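Local coordinates for endo-arabinase (Bacteroides thetaiotaomicron, PDB 5C0P), which probably hydrolyses O-glycosidic bonds within arabinan as a magnesium-binding member of glycosyl hydrolase family 43, at residues F74-F80 with T97-V103; N202-F208 with M219-F224. All blocks are in the same frame, centred on the assembly; numbering follows the deposited sequence.

Contact 1 of 2, residues F74-F80 with T97-V103; sequences FWGQQDF and TFSNAGV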
ATOM      1  N   PHE A  74       5.845  15.967 -15.306  1.00 17.38           N
ATOM      2  CA  PHE A  74       5.026  14.997 -14.582  1.00 13.34           C
ATOM      3  C   PHE A  74       3.920  15.715 -13.823  1.00 13.63           C
ATOM      4  O   PHE A  74       4.143  16.774 -13.232  1.00 14.66           O
ATOM      5  CB  PHE A  74       5.877  14.201 -13.608  1.00 12.12           C
ATOM      6  CG  PHE A  74       5.136  13.090 -12.919  1.00 14.78           C
ATOM      7  CD1 PHE A  74       4.561  12.051 -13.646  1.00 14.72           C
ATOM      8  CD2 PHE A  74       5.035  13.071 -11.539  1.00 15.16           C
ATOM      9  CE1 PHE A  74       3.888  11.007 -12.995  1.00 14.96           C
ATOM     10  CE2 PHE A  74       4.365  12.040 -10.883  1.00 13.37           C
ATOM     11  CZ  PHE A  74       3.790  11.004 -11.617  1.00 15.00           C
ATOM     12  N   TRP A  75       2.723  15.132 -13.830  1.00 12.67           N
ATOM     13  CA  TRP A  75       1.558  15.800 -13.281  1.00 12.30           C
ATOM     14  C   TRP A  75       1.650  16.069 -11.789  1.00 14.27           C
ATOM     15  O   TRP A  75       1.073  17.042 -11.304  1.00 18.98           O
ATOM     16  CB  TRP A  75       0.298  14.971 -13.547  1.00 13.57           C
ATOM     17  CG  TRP A  75       0.155  13.759 -12.656  1.00 11.83           C
ATOM     18  CD1 TRP A  75       0.618  12.499 -12.907  1.00 11.91           C
ATOM     19  CD2 TRP A  75      -0.525  13.691 -11.392  1.00 11.62           C
ATOM     20  NE1 TRP A  75       0.294  11.657 -11.868  1.00 13.56           N
ATOM     21  CE2 TRP A  75      -0.413  12.361 -10.930  1.00 11.50           C
ATOM     22  CE3 TRP A  75      -1.208  14.625 -10.605  1.00 11.21           C
ATOM     23  CZ2 TRP A  75      -0.970  11.939  -9.711  1.00 11.36           C
ATOM     24  CZ3 TRP A  75      -1.755  14.206  -9.391  1.00 14.84           C
ATOM     25  CH2 TRP A  75      -1.635  12.878  -8.959  1.00 10.41           C
ATOM     26  N   GLY A  76       2.341  15.195 -11.065  1.00 14.74           N
ATOM     27  CA  GLY A  76       2.325  15.246  -9.612  1.00 16.94           C
ATOM     28  C   GLY A  76       3.685  15.567  -9.028  1.00 12.97           C
ATOM     29  O   GLY A  76       4.493  14.677  -8.794  1.00 15.38           O
ATOM     30  N   GLN A  77       3.928  16.843  -8.772  1.00 14.04           N
ATOM     31  CA  GLN A  77       5.242  17.256  -8.300  1.00 13.71           C
ATOM     32  C   GLN A  77       5.384  17.189  -6.785  1.00 14.17           C
ATOM     33  O   GLN A  77       6.485  17.358  -6.262  1.00 14.72           O
ATOM     34  CB  GLN A  77       5.586  18.651  -8.809  1.00 16.91           C
ATOM     35  CG  GLN A  77       5.663  18.755 -10.336  1.00 18.02           C
ATOM     36  CD  GLN A  77       6.878  18.044 -10.914  1.00 19.33           C
ATOM     37  OE1 GLN A  77       7.966  18.079 -10.337  1.00 20.24           O
ATOM     38  NE2 GLN A  77       6.697  17.392 -12.061  1.00 16.63           N
ATOM     39  N   GLN A  78       4.285  16.934  -6.078  1.00 11.98           N
ATOM     40  CA  GLN A  78       4.313  16.906  -4.611  1.00 11.33           C
ATOM     41  C   GLN A  78       4.002  15.533  -4.048  1.00 11.97           C
ATOM     42  O   GLN A  78       3.437  14.679  -4.746  1.00 11.02           O
ATOM     43  CB  GLN A  78       3.327  17.936  -4.031  1.00 11.61           C
ATOM     44  CG  GLN A  78       3.696  19.371  -4.359  1.00 12.58           C
ATOM     45  CD  GLN A  78       2.700  20.385  -3.835  1.00 16.84           C
ATOM     46  OE1 GLN A  78       2.217  21.234  -4.583  1.00 22.91           O
ATOM     47  NE2 GLN A  78       2.405  20.318  -2.546  1.00 15.56           N
ATOM     48  N   ASP A  79       4.410  15.340  -2.790  1.00 12.04           N
ATOM     49  CA  ASP A  79       4.094  14.172  -1.955  1.00  9.65           C
ATOM     50  C   ASP A  79       5.018  12.958  -2.143  1.00 11.09           C
ATOM     51  O   ASP A  79       5.861  12.716  -1.291  1.00 11.33           O
ATOM     52  CB  ASP A  79       2.606  13.766  -2.025  1.00 10.97           C
ATOM     53  CG  ASP A  79       1.658  14.914  -1.695  1.00 16.08           C
ATOM     54  OD1 ASP A  79       2.049  15.827  -0.938  1.00 19.33           O
ATOM     55  OD2 ASP A  79       0.519  14.890  -2.194  1.00 20.85           O
ATOM     56  N   PHE A  80       4.851  12.200  -3.229  1.00  9.87           N
ATOM     57  CA  PHE A  80       5.621  10.961  -3.453  1.00  9.86           C
ATOM     58  C   PHE A  80       5.381   9.947  -2.329  1.00 10.71           C
ATOM     59  O   PHE A  80       6.303   9.269  -1.881  1.00 11.35           O
ATOM     60  CB  PHE A  80       7.135  11.237  -3.576  1.00  9.54           C
ATOM     61  CG  PHE A  80       7.548  11.873  -4.884  1.00 10.17           C
ATOM     62  CD1 PHE A  80       8.388  11.197  -5.758  1.00 11.17           C
ATOM     63  CD2 PHE A  80       7.094  13.138  -5.235  1.00 11.60           C
ATOM     64  CE1 PHE A  80       8.768  11.770  -6.966  1.00 11.67           C
ATOM     65  CE2 PHE A  80       7.471  13.726  -6.447  1.00 14.04           C
ATOM     66  CZ  PHE A  80       8.313  13.030  -7.309  1.00 13.08           C
ATOM     67  N   THR A  97       1.584   7.984  -4.608  1.00  8.51           N
ATOM     68  CA  THR A  97       0.599   9.046  -4.471  1.00  9.69           C
ATOM     69  C   THR A  97       1.250  10.425  -4.586  1.00  9.27           C
ATOM     70  O   THR A  97       2.289  10.703  -3.980  1.00 11.24           O
ATOM     71  CB  THR A  97      -0.175   8.884  -3.150  1.00 10.48           C
ATOM     72  OG1 THR A  97      -0.922   7.654  -3.198  1.00 10.59           O
ATOM     73  CG2 THR A  97      -1.120  10.050  -2.924  1.00 11.61           C
ATOM     74  N   PHE A  98       0.630  11.294  -5.388  1.00  9.42           N
ATOM     75  CA  PHE A  98       1.171  12.614  -5.664  1.00 11.44           C
ATOM     76  C   PHE A  98       0.057  13.643  -5.595  1.00 13.24           C
ATOM     77  O   PHE A  98      -1.117  13.291  -5.586  1.00 11.55           O
ATOM     78  CB  PHE A  98       1.756  12.683  -7.088  1.00 10.29           C
ATOM     79  CG  PHE A  98       2.792  11.629  -7.393  1.00  9.48           C
ATOM     80  CD1 PHE A  98       4.140  11.845  -7.108  1.00 10.30           C
ATOM     81  CD2 PHE A  98       2.423  10.444  -8.021  1.00  9.59           C
ATOM     82  CE1 PHE A  98       5.099  10.870  -7.413  1.00  9.97           C
ATOM     83  CE2 PHE A  98       3.371   9.465  -8.334  1.00  8.56           C
ATOM     84  CZ  PHE A  98       4.715   9.683  -8.031  1.00  8.42           C
ATOM     85  N   SER A  99       0.428  14.917  -5.579  1.00 12.22           N
ATOM     86  CA  SER A  99      -0.522  15.994  -5.791  1.00 13.86           C
ATOM     87  C   SER A  99       0.204  17.133  -6.496  1.00 13.25           C
ATOM     88  O   SER A  99       1.416  17.073  -6.706  1.00 13.57           O
ATOM     89  CB  SER A  99      -1.126  16.482  -4.473  1.00 16.30           C
ATOM     90  OG  SER A  99      -0.148  17.072  -3.636  1.00 19.12           O
ATOM     91  N   ASN A 100      -0.533  18.172  -6.869  1.00 14.47           N
ATOM     92  CA  ASN A 100       0.074  19.331  -7.497  1.00 15.46           C
ATOM     93  C   ASN A 100      -0.829  20.514  -7.244  1.00 16.73           C
ATOM     94  O   ASN A 100      -1.994  20.338  -6.885  1.00 17.43           O
ATOM     95  CB  ASN A 100       0.214  19.099  -9.005  1.00 19.46           C
ATOM     96  CG  ASN A 100       1.411  19.811  -9.606  1.00 22.53           C
ATOM     97  OD1 ASN A 100       2.554  19.442  -9.351  1.00 25.12           O
ATOM     98  ND2 ASN A 100       1.152  20.825 -10.423  1.00 25.86           N
ATOM     99  N   ALA A 101      -0.306  21.720  -7.427  1.00 18.18           N
ATOM    100  CA  ALA A 101      -1.166  22.889  -7.400  1.00 23.56           C
ATOM    101  C   ALA A 101      -2.241  22.701  -8.467  1.00 25.37           C
ATOM    102  O   ALA A 101      -1.930  22.385  -9.619  1.00 30.28           O
ATOM    103  CB  ALA A 101      -0.364  24.147  -7.662  1.00 25.88           C
ATOM    104  N   GLY A 102      -3.500  22.836  -8.070  1.00 25.65           N
ATOM    105  CA  GLY A 102      -4.608  22.727  -9.003  1.00 28.09           C
ATOM    106  C   GLY A 102      -5.024  21.322  -9.415  1.00 27.67           C
ATOM    107  O   GLY A 102      -5.865  21.169 -10.305  1.00 26.82           O
ATOM    108  N   VAL A 103      -4.434  20.296  -8.799  1.00 21.78           N
ATOM    109  CA  VAL A 103      -4.847  18.917  -9.047  1.00 21.64           C
ATOM    110  C   VAL A 103      -5.001  18.183  -7.722  1.00 23.80           C
ATOM    111  O   VAL A 103      -4.090  18.199  -6.886  1.00 23.93           O
ATOM    112  CB  VAL A 103      -3.817  18.138  -9.888  1.00 22.41           C
ATOM    113  CG1 VAL A 103      -4.436  16.857 -10.416  1.00 23.82           C
ATOM    114  CG2 VAL A 103      -3.296  18.990 -11.036  1.00 32.63           C
TER
HETATM  115  O   HOH W   1       2.718  21.644  -7.492  1.00 24.95           O
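Ser99 donates its hydroxyl to the carboxylate of Asp79, OG to OD2 at 2.7 Å, reaching that oxygen from well above the carboxylate plane. The same OD2 carries a salt bridge to Arg105 of strand 103-112, so a neutral donor and a cation share one oxygen. Between the backbones, Gln78 N and Ser99 O lie 2.9 Å apart in a reciprocated pair, while Gln77 N, facing the same residue, turns instead to Asn100 OD1 at 3.0 Å; two residues opposite one make a classic beta bulge. A water bridges Gln78 OE1 and Ala101 N nearer the surface. On the inner side, Phe98 has its CG anti to the carbonyl carbon (chi1 -55°), which carries the ring between two others. The edge of Phe74 meets the face of Phe98, Phe74 CZ to Phe98 CE2 at 3.6 Å with the planes 81° apart, and Phe98 CE1 points over the centre of the Phe80 ring. Trp75 lies across the base of Phe98: Phe98 CB makes an off-centre CH-pi contact with the six-membered ring, 3.9 Å from Trp75 CZ2. Polar bonds thus fix the bulged end of the hairpin, whereas T-shaped aromatic pairs close its buried side.

Contact 2 of 2, residues N202-F208 with M219-F224; sequences NVTDAPF and MLWSSF
Asp205 and Ser222, then Phe208 and Leu220, form two antiparallel hydrogen-bonded pairs on strands whose short segments run at 168°, and the register slips by one residue between them, a beta bulge. Leu220 N reaches Phe208 O at 2.8 Å, nearly along the C=O axis. Within the bulge, where Ala206 has a positive phi of 63°, Leu220 O, already bonded by Phe208 N, also receives the CA-H of Pro207.

Beyond the last regular pair a side chain takes over from the backbone: Ser223 OG donates to Val203 O across 2.6 Å. With OG anti to the backbone N (chi1 -163°), the hydroxyl reaches across to the loop that leads into strand 205-211, and accepts a bond from a water that takes Val203 N. Replacing the serine by an alanine is likely to leave Val203 O without its hydroxyl donor and the bridging water with one partner fewer. Val203 CG2 meets the edge of the Phe224 ring, 3.9 Å from Phe224 CD1, and the indole of Trp221 brings CZ3 edge-on to Val203 O while also touching Thr204 CG2. Pro207 CB rests against the selenium of Met219, a selenomethionine here, at 4.0 Å.

Asp205 CB and Ser222 CB lie 3.9 Å apart, but the polar ends turn to other strands, Asp205 OD2 to Tyr231 and Ser222 OG to Ala232 and His261. Ala206 N binds Asp136 OD2, and the Ala206 side chain touches the magnesium ligand His261. Antiparallel hairpins like this one, set against the magnesium site, build the blades of the five-bladed beta-propeller known for family 43.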
ATOM      1  N   ASN A 202     -12.315   9.807  10.719  1.00 12.58           N
ATOM      2  CA  ASN A 202     -11.667   8.501  10.788  1.00 10.24           C
ATOM      3  C   ASN A 202     -10.819   8.226   9.558  1.00  9.98           C
ATOM      4  O   ASN A 202     -11.310   8.287   8.427  1.00 12.52           O
ATOM      5  CB  ASN A 202     -12.718   7.398  10.929  1.00 10.72           C
ATOM      6  CG  ASN A 202     -13.645   7.636  12.096  1.00 11.56           C
ATOM      7  OD1 ASN A 202     -13.194   7.826  13.225  1.00 14.00           O
ATOM      8  ND2 ASN A 202     -14.952   7.652  11.829  1.00 13.65           N
ATOM      9  N   VAL A 203      -9.547   7.919   9.786  1.00 10.78           N
ATOM     10  CA  VAL A 203      -8.585   7.695   8.715  1.00 10.88           C
ATOM     11  C   VAL A 203      -8.797   6.345   8.028  1.00 11.78           C
ATOM     12  O   VAL A 203      -9.086   5.344   8.694  1.00 10.10           O
ATOM     13  CB  VAL A 203      -7.164   7.731   9.301  1.00 11.30           C
ATOM     14  CG1 VAL A 203      -6.109   7.251   8.282  1.00 12.47           C
ATOM     15  CG2 VAL A 203      -6.840   9.123   9.823  1.00 11.82           C
ATOM     16  N   THR A 204      -8.667   6.324   6.699  1.00 10.98           N
ATOM     17  CA  THR A 204      -8.419   5.085   5.961  1.00  9.48           C
ATOM     18  C   THR A 204      -7.067   5.183   5.265  1.00 11.85           C
ATOM     19  O   THR A 204      -6.825   6.121   4.491  1.00 13.07           O
ATOM     20  CB  THR A 204      -9.484   4.765   4.903  1.00 13.54           C
ATOM     21  OG1 THR A 204      -9.714   5.917   4.086  1.00 12.92           O
ATOM     22  CG2 THR A 204     -10.792   4.329   5.547  1.00 10.52           C
ATOM     23  N   ASP A 205      -6.199   4.214   5.552  1.00 10.87           N
ATOM     24  CA  ASP A 205      -4.886   4.094   4.921  1.00 10.59           C
ATOM     25  C   ASP A 205      -4.686   2.673   4.402  1.00  9.86           C
ATOM     26  O   ASP A 205      -5.213   1.709   4.961  1.00 10.55           O
ATOM     27  CB  ASP A 205      -3.754   4.351   5.941  1.00  9.90           C
ATOM     28  CG  ASP A 205      -3.449   5.830   6.181  1.00 14.24           C
ATOM     29  OD1 ASP A 205      -3.932   6.715   5.444  1.00 14.74           O
ATOM     30  OD2 ASP A 205      -2.662   6.106   7.117  1.00 13.74           O
ATOM     31  N   ALA A 206      -3.910   2.551   3.329  1.00  8.50           N
ATOM     32  CA  ALA A 206      -3.191   1.309   3.016  1.00  8.92           C
ATOM     33  C   ALA A 206      -3.966   0.020   2.710  1.00  9.04           C
ATOM     34  O   ALA A 206      -3.534  -1.050   3.114  1.00 12.51           O
ATOM     35  CB  ALA A 206      -2.188   1.030   4.144  1.00 11.51           C
ATOM     36  N   PRO A 207      -5.084   0.097   1.970  1.00  8.48           N
ATOM     37  CA  PRO A 207      -5.768  -1.170   1.681  1.00  8.76           C
ATOM     38  C   PRO A 207      -4.901  -2.167   0.902  1.00 10.73           C
ATOM     39  O   PRO A 207      -4.218  -1.804  -0.056  1.00 10.89           O
ATOM     40  CB  PRO A 207      -6.955  -0.731   0.815  1.00  9.91           C
ATOM     41  CG  PRO A 207      -6.503   0.568   0.194  1.00 10.36           C
ATOM     42  CD  PRO A 207      -5.679   1.232   1.247  1.00 11.91           C
ATOM     43  N   PHE A 208      -4.951  -3.428   1.321  1.00  9.71           N
ATOM     44  CA  PHE A 208      -4.211  -4.488   0.666  1.00  9.46           C
ATOM     45  C   PHE A 208      -4.965  -5.793   0.853  1.00  9.66           C
ATOM     46  O   PHE A 208      -5.288  -6.160   1.980  1.00 11.59           O
ATOM     47  CB  PHE A 208      -2.808  -4.606   1.262  1.00 12.32           C
ATOM     48  CG  PHE A 208      -1.917  -5.547   0.491  1.00 14.15           C
ATOM     49  CD1 PHE A 208      -1.219  -5.106  -0.627  1.00 14.60           C
ATOM     50  CD2 PHE A 208      -1.808  -6.871   0.864  1.00 15.64           C
ATOM     51  CE1 PHE A 208      -0.412  -5.974  -1.352  1.00 15.45           C
ATOM     52  CE2 PHE A 208      -1.013  -7.753   0.145  1.00 14.37           C
ATOM     53  CZ  PHE A 208      -0.307  -7.304  -0.957  1.00 16.57           C
HETATM   54  N   MSE A 219      -8.590  -8.333   3.873  1.00 11.11           N
HETATM   55  CA  MSE A 219      -8.015  -7.020   3.609  1.00 12.13           C
HETATM   56  C   MSE A 219      -7.348  -6.496   4.853  1.00 10.29           C
HETATM   57  O   MSE A 219      -7.918  -6.529   5.946  1.00 12.37           O
HETATM   58  CB  MSE A 219      -9.034  -5.994   3.118  1.00 13.07           C
HETATM   59  CG  MSE A 219      -8.354  -4.660   2.737  1.00 15.78           C
HETATM   60 SE   MSE A 219      -9.625  -3.309   2.373  0.58 18.83          SE
HETATM   61  CE  MSE A 219     -10.159  -3.985   0.635  1.00 18.92           C
ATOM     62  N   LEU A 220      -6.115  -6.042   4.689  1.00  7.99           N
ATOM     63  CA  LEU A 220      -5.457  -5.265   5.726  1.00  9.63           C
ATOM     64  C   LEU A 220      -5.604  -3.792   5.386  1.00  8.54           C
ATOM     65  O   LEU A 220      -5.643  -3.405   4.208  1.00 10.50           O
ATOM     66  CB  LEU A 220      -3.975  -5.624   5.816  1.00 10.37           C
ATOM     67  CG  LEU A 220      -3.679  -7.085   6.155  1.00 11.58           C
ATOM     68  CD1 LEU A 220      -2.169  -7.296   6.179  1.00 15.53           C
ATOM     69  CD2 LEU A 220      -4.296  -7.477   7.486  1.00 13.59           C
ATOM     70  N   TRP A 221      -5.699  -2.965   6.417  1.00  8.10           N
ATOM     71  CA  TRP A 221      -5.740  -1.523   6.235  1.00  8.67           C
ATOM     72  C   TRP A 221      -5.399  -0.866   7.559  1.00 10.16           C
ATOM     73  O   TRP A 221      -5.361  -1.536   8.589  1.00 10.00           O
ATOM     74  CB  TRP A 221      -7.114  -1.072   5.715  1.00  9.08           C
ATOM     75  CG  TRP A 221      -8.267  -1.345   6.640  1.00  9.24           C
ATOM     76  CD1 TRP A 221      -8.844  -2.551   6.908  1.00 12.63           C
ATOM     77  CD2 TRP A 221      -8.999  -0.371   7.387  1.00  8.26           C
ATOM     78  NE1 TRP A 221      -9.888  -2.389   7.797  1.00 12.30           N
ATOM     79  CE2 TRP A 221     -10.000  -1.057   8.102  1.00  9.71           C
ATOM     80  CE3 TRP A 221      -8.897   1.016   7.521  1.00  9.85           C
ATOM     81  CZ2 TRP A 221     -10.899  -0.392   8.950  1.00 12.04           C
ATOM     82  CZ3 TRP A 221      -9.785   1.673   8.361  1.00 10.62           C
ATOM     83  CH2 TRP A 221     -10.776   0.968   9.059  1.00 11.97           C
ATOM     84  N   SER A 222      -5.144   0.439   7.538  1.00  8.85           N
ATOM     85  CA  SER A 222      -4.739   1.129   8.759  1.00  8.66           C
ATOM     86  C   SER A 222      -5.598   2.326   9.126  1.00  7.65           C
ATOM     87  O   SER A 222      -6.140   3.023   8.263  1.00  9.45           O
ATOM     88  CB  SER A 222      -3.280   1.569   8.672  1.00 10.88           C
ATOM     89  OG  SER A 222      -2.417   0.457   8.830  1.00 11.71           O
ATOM     90  N   SER A 223      -5.688   2.553  10.434  1.00  8.87           N
ATOM     91  CA  SER A 223      -6.354   3.709  11.014  1.00  9.85           C
ATOM     92  C   SER A 223      -5.825   3.894  12.425  1.00 11.37           C
ATOM     93  O   SER A 223      -4.851   3.256  12.812  1.00 11.82           O
ATOM     94  CB  SER A 223      -7.876   3.513  11.016  1.00 11.38           C
ATOM     95  OG  SER A 223      -8.542   4.745  11.204  1.00 11.57           O
ATOM     96  N   PHE A 224      -6.463   4.766  13.198  1.00 10.70           N
ATOM     97  CA  PHE A 224      -6.064   4.987  14.586  1.00 10.74           C
ATOM     98  C   PHE A 224      -7.046   4.324  15.540  1.00 14.52           C
ATOM     99  O   PHE A 224      -8.246   4.303  15.278  1.00 14.15           O
ATOM    100  CB  PHE A 224      -5.928   6.489  14.860  1.00 11.53           C
ATOM    101  CG  PHE A 224      -4.795   7.116  14.115  1.00 12.05           C
ATOM    102  CD1 PHE A 224      -4.970   7.580  12.816  1.00 13.98           C
ATOM    103  CD2 PHE A 224      -3.531   7.177  14.686  1.00 13.24           C
ATOM    104  CE1 PHE A 224      -3.904   8.131  12.114  1.00 15.05           C
ATOM    105  CE2 PHE A 224      -2.465   7.732  13.993  1.00 15.85           C
ATOM    106  CZ  PHE A 224      -2.654   8.206  12.705  1.00 15.08           C
TER
HETATM  107  O   HOH W   2      -9.044   7.143  12.624  1.00 13.06           O

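In the fold
Both contacts illustrate how a propeller enzyme builds its blades from antiparallel hairpins in series: contact 1 closes before contact 2 opens, and each belongs to a separate four-stranded sheet. Their centres are 22 Å apart and their nearest atoms about 9 Å. Asp136, predicted to tune the active-site glutamate, meets both: its N bonds Thr97 OG1 of contact 1, and contact 2 lies at its carboxylate. Contact 2 sits nearer the middle, its centre about 9 Å from that of the chain against about 18 Å for contact 1. The magnesium ion bound at Asp84 and His261 lies about 6 Å from the side chain of Ala206 and about 8 Å from that of Thr97.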